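Long-range contacts in putative cytoplasmic protein (Salmonella typhimurium, PDB 4JUR), which probably acts as a type VI secretion amidase effector of the Tae4 family, hydrolysing amide bonds in the peptidoglycan of rival bacteria: residues 107-112 against 171-176; 128-133 against 154-159. All coordinates share one frame; numbering follows the deposited sequence.

Interaction 1: 107-112 against 171-176; sequences GKPDLI and TLWILP
Leu172 is paired with two residues at once, Asp110 and Leu111, the mark of a classic beta bulge, where the outermost strand 111-114 joins strand 166-174 of the antiparallel sheet. Leu172 O accepts both bulge amides, Asp110 N at 2.8 Å and Leu111 N at 3.0 Å. Leu172 N donates in return to Leu111 O at 2.9 Å. One residue on, Ile112 and Thr171 form a non-hydrogen-bonded pair, with Ile112 CG1 running alongside Thr171 CB on one face of the sheet.

Before the bulge the loop meets Trp173. Its CB leaves the backbone away from 107-112, but with CG anti to the carbonyl carbon (chi1 -67°) the indole swings back over Pro109. CG and CD1 lie against Pro109 CA, which makes a CH-pi contact over the five-membered ring. Across that face, CE2 meets Pro109 CB at 3.8 Å, this carbon sitting over the outer part of the indole, and CZ2 brushes it too. At the edge, NE1 donates to Gly107 O at 2.9 Å, nearly straight at 168° and in the ring plane, so this buried polar atom is satisfied by the first residue to leave helix 95-106. Leu102, Thr103 and Met106 of that helix also pack against the indole, so the ring ties helix end to sheet.

Where strand 166-174 runs out, the side chains of Asp110 and Ile174 lie roughly perpendicular. Asp110 OD2 also forms a salt bridge with Arg18 NH1, and on its anti side it accepts a hydrogen bond from Ile174 N at 2.8 Å.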
loop_
_atom_site.group_PDB
_atom_site.type_symbol
_atom_site.label_atom_id
_atom_site.label_comp_id
_atom_site.label_asym_id
_atom_site.label_seq_id
_atom_site.Cartn_x
_atom_site.Cartn_y
_atom_site.Cartn_z
ATOM N N GLY A 107 -24.754 25.696 -19.473
ATOM C CA GLY A 107 -26.153 25.310 -19.457
ATOM C C GLY A 107 -26.441 23.970 -20.102
ATOM O O GLY A 107 -25.542 23.173 -20.332
ATOM N N LYS A 108 -27.712 23.726 -20.389
ATOM C CA LYS A 108 -28.137 22.452 -20.955
ATOM C C LYS A 108 -27.445 22.143 -22.282
ATOM O O LYS A 108 -27.369 22.991 -23.169
ATOM C CB LYS A 108 -29.660 22.414 -21.117
ATOM C CG LYS A 108 -30.234 23.533 -21.957
ATOM C CD LYS A 108 -31.506 23.087 -22.666
ATOM C CE LYS A 108 -32.052 24.198 -23.563
ATOM N NZ LYS A 108 -31.003 24.683 -24.517
ATOM N N PRO A 109 -26.944 20.911 -22.425
ATOM C CA PRO A 109 -26.304 20.519 -23.681
ATOM C C PRO A 109 -27.328 20.489 -24.796
ATOM O O PRO A 109 -28.517 20.603 -24.553
ATOM C CB PRO A 109 -25.874 19.082 -23.399
ATOM C CG PRO A 109 -26.944 18.585 -22.508
ATOM C CD PRO A 109 -27.217 19.742 -21.572
ATOM N N ASP A 110 -26.867 20.298 -26.017
ATOM C CA ASP A 110 -27.770 20.190 -27.152
ATOM C C ASP A 110 -28.032 18.744 -27.490
ATOM O O ASP A 110 -29.014 18.420 -28.163
ATOM C CB ASP A 110 -27.176 20.925 -28.345
ATOM C CG ASP A 110 -26.873 22.343 -28.013
ATOM O OD1 ASP A 110 -27.855 23.102 -27.824
ATOM O OD2 ASP A 110 -25.677 22.690 -27.871
ATOM N N LEU A 111 -27.153 17.864 -27.022
ATOM C CA LEU A 111 -27.359 16.466 -27.337
ATOM C C LEU A 111 -26.929 15.566 -26.201
ATOM O O LEU A 111 -25.864 15.760 -25.636
ATOM C CB LEU A 111 -26.580 16.133 -28.605
ATOM C CG LEU A 111 -27.094 15.032 -29.522
ATOM C CD1 LEU A 111 -28.561 15.262 -29.825
ATOM C CD2 LEU A 111 -26.278 15.047 -30.801
ATOM N N ILE A 112 -27.760 14.585 -25.866
ATOM C CA ILE A 112 -27.367 13.522 -24.944
ATOM C C ILE A 112 -27.707 12.174 -25.594
ATOM O O ILE A 112 -28.807 11.996 -26.110
ATOM C CB ILE A 112 -28.066 13.652 -23.580
ATOM C CG1 ILE A 112 -27.621 14.937 -22.872
ATOM C CG2 ILE A 112 -27.759 12.443 -22.712
ATOM C CD1 ILE A 112 -28.278 15.148 -21.530
ATOM N N THR A 171 -22.364 13.405 -24.587
ATOM C CA THR A 171 -23.141 14.626 -24.625
ATOM C C THR A 171 -22.393 15.763 -25.318
ATOM O O THR A 171 -21.173 15.879 -25.213
ATOM C CB THR A 171 -23.736 15.015 -23.232
ATOM O OG1 THR A 171 -23.384 16.361 -22.905
ATOM C CG2 THR A 171 -23.270 14.070 -22.138
ATOM N N LEU A 172 -23.140 16.579 -26.056
ATOM C CA LEU A 172 -22.560 17.599 -26.925
ATOM C C LEU A 172 -23.179 18.980 -26.710
ATOM O O LEU A 172 -24.417 19.145 -26.753
ATOM C CB LEU A 172 -22.748 17.217 -28.385
ATOM C CG LEU A 172 -22.148 18.243 -29.336
ATOM C CD1 LEU A 172 -20.709 17.861 -29.622
ATOM C CD2 LEU A 172 -22.948 18.341 -30.615
ATOM N N TRP A 173 -22.306 19.949 -26.455
ATOM C CA TRP A 173 -22.646 21.353 -26.529
ATOM C C TRP A 173 -22.095 21.884 -27.841
ATOM O O TRP A 173 -20.880 21.881 -28.077
ATOM C CB TRP A 173 -22.006 22.136 -25.399
ATOM C CG TRP A 173 -22.513 21.820 -24.048
ATOM C CD1 TRP A 173 -23.460 22.498 -23.359
ATOM C CD2 TRP A 173 -22.069 20.765 -23.197
ATOM N NE1 TRP A 173 -23.649 21.925 -22.127
ATOM C CE2 TRP A 173 -22.804 20.856 -22.002
ATOM C CE3 TRP A 173 -21.129 19.740 -23.334
ATOM C CZ2 TRP A 173 -22.629 19.966 -20.941
ATOM C CZ3 TRP A 173 -20.953 18.856 -22.275
ATOM C CH2 TRP A 173 -21.698 18.978 -21.093
ATOM N N ILE A 174 -23.003 22.340 -28.692
ATOM C CA ILE A 174 -22.635 22.910 -29.962
ATOM C C ILE A 174 -21.862 24.216 -29.768
ATOM O O ILE A 174 -22.191 25.039 -28.917
ATOM C CB ILE A 174 -23.876 23.091 -30.844
ATOM C CG1 ILE A 174 -24.389 21.720 -31.267
ATOM C CG2 ILE A 174 -23.579 23.949 -32.083
ATOM C CD1 ILE A 174 -25.733 21.776 -31.960
ATOM N N LEU A 175 -20.785 24.353 -30.527
ATOM C CA LEU A 175 -20.055 25.599 -30.607
ATOM C C LEU A 175 -20.373 26.214 -31.969
ATOM O O LEU A 175 -20.443 25.497 -32.970
ATOM C CB LEU A 175 -18.546 25.354 -30.461
ATOM C CG LEU A 175 -17.905 25.425 -29.068
ATOM C CD1 LEU A 175 -18.907 25.282 -27.943
ATOM C CD2 LEU A 175 -16.807 24.385 -28.931
ATOM N N PRO A 176 -20.578 27.541 -32.006
ATOM C CA PRO A 176 -20.822 28.289 -33.245
ATOM C C PRO A 176 -19.534 28.494 -34.066
ATOM O O PRO A 176 -19.492 28.238 -35.281
ATOM C CB PRO A 176 -21.335 29.632 -32.729
ATOM C CG PRO A 176 -20.624 29.797 -31.411
ATOM C CD PRO A 176 -20.573 28.419 -30.820
#

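Interaction 2: 128-133 against 154-159; sequences IVVKGH and CHLLND
Val130 presses its methyls against the backbone of Cys154 and His155, while the His155 imidazole leads away from strand 126-133. That ring stacks edge-to-face with Trp135 and with His141; at its rim ND1 is hydrogen-bonded to Asn162 OD1 and NE2 to Gln153 NE2. The Asp159 carboxylate receives His155 N on OD2 at 3.0 Å from above its plane, 54° out of it, and its OD1 is hydrogen-bonded to Asp161 N.

Toward the strand the loop offers carbonyls and one leucine. Val130 CG2 lies 3.4 Å from Cys154 O, and CG1, the branch anti to the backbone N, lies 3.5 Å from His155 O. Leu156 lies beside them: its CD2 meets Val130 CG2 at 4.0 Å, the two side chains crossing at about a right angle. The same methyl meets Ile128 CD1 tip to tip, because Ile128 extends fully, with chi1 at -174° and chi2 at -174°.

The loop holds its own shape through a type II beta turn from Leu156 to Asp159, closed by Asp159 N to Leu156 O at 3.2 Å, and through the Cys150-Cys154 disulfide just before it. His155 on His141 and Cys154 on Trp145 add contacts to strand 140-145. Most hydrogen bonds described here stay within the loop; between 128-133 and 154-159 the contact is van der Waals, aliphatic carbons against carbonyl oxygens and one leucine methyl.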
loop_
_atom_site.group_PDB
_atom_site.type_symbol
_atom_site.label_atom_id
_atom_site.label_comp_id
_atom_site.label_asym_id
_atom_site.label_seq_id
_atom_site.Cartn_x
_atom_site.Cartn_y
_atom_site.Cartn_z
ATOM N N ILE A 128 -17.578 17.868 -26.943
ATOM C CA ILE A 128 -18.224 16.589 -26.655
ATOM C C ILE A 128 -17.636 15.984 -25.373
ATOM O O ILE A 128 -16.427 16.151 -25.086
ATOM C CB ILE A 128 -18.155 15.606 -27.873
ATOM C CG1 ILE A 128 -18.970 14.332 -27.614
ATOM C CG2 ILE A 128 -16.714 15.268 -28.243
ATOM C CD1 ILE A 128 -18.792 13.300 -28.714
ATOM N N VAL A 129 -18.516 15.364 -24.579
ATOM C CA VAL A 129 -18.152 14.625 -23.361
ATOM C C VAL A 129 -18.620 13.182 -23.464
ATOM O O VAL A 129 -19.799 12.910 -23.737
ATOM C CB VAL A 129 -18.773 15.212 -22.069
ATOM C CG1 VAL A 129 -18.475 14.300 -20.890
ATOM C CG2 VAL A 129 -18.233 16.614 -21.776
ATOM N N VAL A 130 -17.695 12.249 -23.257
ATOM C CA VAL A 130 -18.051 10.844 -23.222
ATOM C C VAL A 130 -17.781 10.276 -21.832
ATOM O O VAL A 130 -16.638 10.237 -21.379
ATOM C CB VAL A 130 -17.252 10.071 -24.266
ATOM C CG1 VAL A 130 -17.885 8.726 -24.502
ATOM C CG2 VAL A 130 -17.223 10.861 -25.565
ATOM N N LYS A 131 -18.830 9.846 -21.147
ATOM C CA LYS A 131 -18.697 9.247 -19.816
ATOM C C LYS A 131 -18.856 7.752 -19.946
ATOM O O LYS A 131 -19.538 7.293 -20.851
ATOM C CB LYS A 131 -19.800 9.746 -18.883
ATOM C CG LYS A 131 -19.615 11.135 -18.331
ATOM C CD LYS A 131 -20.616 11.396 -17.209
ATOM C CE LYS A 131 -21.722 12.381 -17.617
ATOM N NZ LYS A 131 -22.697 11.787 -18.596
ATOM N N GLY A 132 -18.274 6.997 -19.018
ATOM C CA GLY A 132 -18.335 5.545 -19.058
ATOM C C GLY A 132 -17.382 4.880 -18.075
ATOM O O GLY A 132 -16.706 5.558 -17.313
ATOM N N HIS A 133 -17.302 3.550 -18.109
ATOM C CA HIS A 133 -16.527 2.823 -17.086
ATOM C C HIS A 133 -15.336 2.094 -17.698
ATOM O O HIS A 133 -15.346 1.813 -18.887
ATOM C CB HIS A 133 -17.418 1.815 -16.351
ATOM C CG HIS A 133 -17.920 0.711 -17.238
ATOM N ND1 HIS A 133 -17.228 -0.469 -17.426
ATOM C CD2 HIS A 133 -19.030 0.625 -18.015
ATOM C CE1 HIS A 133 -17.898 -1.243 -18.265
ATOM N NE2 HIS A 133 -18.997 -0.604 -18.633
ATOM N N CYS A 154 -12.026 10.348 -29.815
ATOM C CA CYS A 154 -13.381 10.555 -29.340
ATOM C C CYS A 154 -13.726 9.615 -28.209
ATOM O O CYS A 154 -14.490 9.969 -27.318
ATOM C CB CYS A 154 -14.378 10.375 -30.481
ATOM S SG CYS A 154 -14.157 11.582 -31.796
ATOM N N HIS A 155 -13.157 8.415 -28.251
ATOM C CA HIS A 155 -13.532 7.335 -27.342
ATOM C C HIS A 155 -15.016 7.030 -27.341
ATOM O O HIS A 155 -15.583 6.723 -26.301
ATOM C CB HIS A 155 -13.035 7.601 -25.928
ATOM C CG HIS A 155 -11.549 7.606 -25.831
ATOM N ND1 HIS A 155 -10.800 6.451 -25.877
ATOM C CD2 HIS A 155 -10.665 8.626 -25.733
ATOM C CE1 HIS A 155 -9.519 6.758 -25.787
ATOM N NE2 HIS A 155 -9.411 8.071 -25.705
ATOM N N LEU A 156 -15.637 7.133 -28.511
ATOM C CA LEU A 156 -17.002 6.687 -28.708
ATOM C C LEU A 156 -16.983 5.175 -28.895
ATOM O O LEU A 156 -15.957 4.540 -28.713
ATOM C CB LEU A 156 -17.620 7.401 -29.918
ATOM C CG LEU A 156 -17.756 8.924 -29.750
ATOM C CD1 LEU A 156 -17.978 9.614 -31.078
ATOM C CD2 LEU A 156 -18.878 9.287 -28.795
ATOM N N LEU A 157 -18.114 4.581 -29.238
ATOM C CA LEU A 157 -18.171 3.126 -29.365
ATOM C C LEU A 157 -17.174 2.624 -30.402
ATOM O O LEU A 157 -17.133 3.143 -31.527
ATOM C CB LEU A 157 -19.582 2.670 -29.737
ATOM C CG LEU A 157 -20.571 2.396 -28.606
ATOM C CD1 LEU A 157 -21.923 2.087 -29.203
ATOM C CD2 LEU A 157 -20.115 1.233 -27.762
ATOM N N ASN A 158 -16.366 1.641 -29.996
ATOM C CA ASN A 158 -15.380 0.968 -30.864
ATOM C C ASN A 158 -14.082 1.722 -31.154
ATOM O O ASN A 158 -13.308 1.287 -32.003
ATOM C CB ASN A 158 -15.991 0.522 -32.211
ATOM C CG ASN A 158 -16.780 -0.786 -32.115
ATOM O OD1 ASN A 158 -17.035 -1.315 -31.012
ATOM N ND2 ASN A 158 -17.187 -1.316 -33.290
ATOM N N ASP A 159 -13.850 2.848 -30.490
ATOM C CA ASP A 159 -12.600 3.574 -30.679
ATOM C C ASP A 159 -11.474 2.606 -30.342
ATOM O O ASP A 159 -11.502 1.951 -29.292
ATOM C CB ASP A 159 -12.541 4.793 -29.758
ATOM C CG ASP A 159 -11.412 5.772 -30.120
ATOM O OD1 ASP A 159 -10.214 5.382 -30.073
ATOM O OD2 ASP A 159 -11.729 6.951 -30.421
#

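From the N terminus, helix 95-106 leads through 107-112 into edge strand 111-114. The chain then continues through strand 126-133, turns back along 140-145 and enters the long loop whose 154-159 folds over 128-133, so that interaction 2 closes a small loop of about twenty residues. Strand 166-174 follows and slots between 111-114 and 126-133, closing the larger loop of interaction 1; the smaller lies wholly within it. The two meet across the sheet: Thr171 N makes a probable hydrogen bond to Val129 O, and Leu172 CD1 packs on Ile128 CB. Together they bind the helix end, three strands and the disulfide-bearing loop.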